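Ficolin-3 (Homo sapiens, PDB 2J5Z) probably recognises sugars such as galactose on target surfaces through a calcium-bearing fibrinogen-like domain, acting as a lectin of innate immunity. Local coordinates at residues A[152-155]-A[160-163]. Residues are numbered along the deposited sequence; the frame is centred on the assembly and turned at random.
Sequences PFTT and HDSS. With CA (calcium ion), chain D.
H160 packs against the P152 ring and the T154 methyl, and its imidazole reaches the F153 carbonyl; followed outward from CB, it illustrates how two parts of one loop can meet by van der Waals contact beside a calcium site. H160 CB touches two aliphatic groups, P152 CG at 3.5 Å and T154 CG2 at 3.6 Å, while P152 CG lies 3.1 Å from H160 O. The first torsion sets CG beside the backbone N and opposite the carbonyl carbon (chi1 -56°), which carries the imidazole over to F153. H160 CG lies 3.7 Å from F153 O, CD2 comes within 2.9 Å of it at the ring edge, and NE2 stays at 4.1 Å. That short CD2 contact is of uncertain meaning, and the buried carbonyl has no hydrogen-bond partner in the model. Further out, the imidazole stacks with H128 and meets W69 edge-to-face.

The T154 methyl reaches the backbone of 160-163, with CG2 3.2 Å from H160 N, and also packs against D161 CB. D161 CG stands between the backbone N and the carbonyl carbon (chi1 62°), and OD1 binds the calcium ion at 2.4 Å. The same oxygen accepts S163 N in an Asx turn, the donor sitting 48° out of the carboxylate plane, while OD2 takes a hydrogen bond from C167 N. S163 O also binds the metal, and D159, S165 and two waters join the coordination shell.

Both segments belong to the long loop region between strand 131-133 and helix 167-171. The 152-155 side rests on helix 69-74 through F153 and T155, whereas the 160-163 side carries the calcium site of this fibrinogen-like domain toward the start of helix 167-171.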
loop_
_atom_site.group_PDB
_atom_site.type_symbol
_atom_site.label_atom_id
_atom_site.label_comp_id
_atom_site.label_asym_id
_atom_site.label_seq_id
_atom_site.Cartn_x
_atom_site.Cartn_y
_atom_site.Cartn_z
ATOM N N PRO A 152 28.565 17.520 -5.890
ATOM C CA PRO A 152 27.554 17.879 -4.902
ATOM C C PRO A 152 26.159 17.736 -5.494
ATOM O O PRO A 152 25.998 17.727 -6.706
ATOM C CB PRO A 152 27.853 19.358 -4.623
ATOM C CG PRO A 152 28.425 19.854 -5.926
ATOM C CD PRO A 152 29.282 18.706 -6.403
ATOM N N PHE A 153 25.162 17.602 -4.631
ATOM C CA PHE A 153 23.776 17.596 -5.067
ATOM C C PHE A 153 23.370 19.047 -5.322
ATOM O O PHE A 153 23.787 19.947 -4.569
ATOM C CB PHE A 153 22.932 16.992 -3.936
ATOM C CG PHE A 153 21.598 16.456 -4.376
ATOM C CD1 PHE A 153 21.510 15.246 -5.045
ATOM C CD2 PHE A 153 20.423 17.138 -4.064
ATOM C CE1 PHE A 153 20.286 14.726 -5.423
ATOM C CE2 PHE A 153 19.185 16.626 -4.444
ATOM C CZ PHE A 153 19.113 15.420 -5.124
ATOM N N THR A 154 22.586 19.288 -6.376
ATOM C CA THR A 154 21.970 20.618 -6.592
ATOM C C THR A 154 20.474 20.539 -6.849
ATOM O O THR A 154 19.968 19.600 -7.487
ATOM C CB THR A 154 22.681 21.568 -7.647
ATOM O OG1 THR A 154 21.915 21.711 -8.860
ATOM C CG2 THR A 154 24.069 21.153 -7.926
ATOM N N THR A 155 19.780 21.518 -6.281
ATOM C CA THR A 155 18.352 21.695 -6.475
ATOM C C THR A 155 18.133 23.097 -7.050
ATOM O O THR A 155 19.076 23.875 -7.186
ATOM C CB THR A 155 17.595 21.572 -5.140
ATOM O OG1 THR A 155 18.130 22.503 -4.193
ATOM C CG2 THR A 155 17.749 20.157 -4.563
ATOM N N HIS A 160 25.023 24.079 -7.023
ATOM C CA HIS A 160 26.370 23.656 -6.656
ATOM C C HIS A 160 27.086 23.012 -7.831
ATOM O O HIS A 160 28.157 22.439 -7.660
ATOM C CB HIS A 160 26.323 22.644 -5.504
ATOM C CG HIS A 160 25.595 23.133 -4.290
ATOM N ND1 HIS A 160 26.008 24.234 -3.566
ATOM C CD2 HIS A 160 24.487 22.666 -3.664
ATOM C CE1 HIS A 160 25.184 24.424 -2.550
ATOM N NE2 HIS A 160 24.254 23.485 -2.586
ATOM N N ASP A 161 26.491 23.084 -9.016
ATOM C CA ASP A 161 26.984 22.308 -10.152
ATOM C C ASP A 161 28.188 22.982 -10.822
ATOM O O ASP A 161 28.731 23.942 -10.293
ATOM C CB ASP A 161 25.862 22.002 -11.150
ATOM C CG ASP A 161 25.248 23.254 -11.751
ATOM O OD1 ASP A 161 25.994 24.228 -12.003
ATOM O OD2 ASP A 161 24.018 23.259 -11.974
ATOM N N SER A 162 28.613 22.454 -11.958
ATOM C CA SER A 162 29.806 22.963 -12.628
ATOM C C SER A 162 29.416 23.746 -13.879
ATOM O O SER A 162 30.236 23.973 -14.768
ATOM C CB SER A 162 30.746 21.812 -12.986
ATOM O OG SER A 162 30.130 20.893 -13.869
ATOM N N SER A 163 28.155 24.154 -13.935
ATOM C CA SER A 163 27.619 24.885 -15.079
ATOM C C SER A 163 27.488 26.373 -14.756
ATOM O O SER A 163 27.305 26.745 -13.593
ATOM C CB SER A 163 26.254 24.308 -15.459
ATOM O OG SER A 163 25.619 25.070 -16.472
HETATM CA CA CA D . 25.762 26.538 -11.645
HETATM O O HOH W 1 27.718 26.513 -10.331
HETATM O O HOH W 2 26.122 28.924 -11.511
#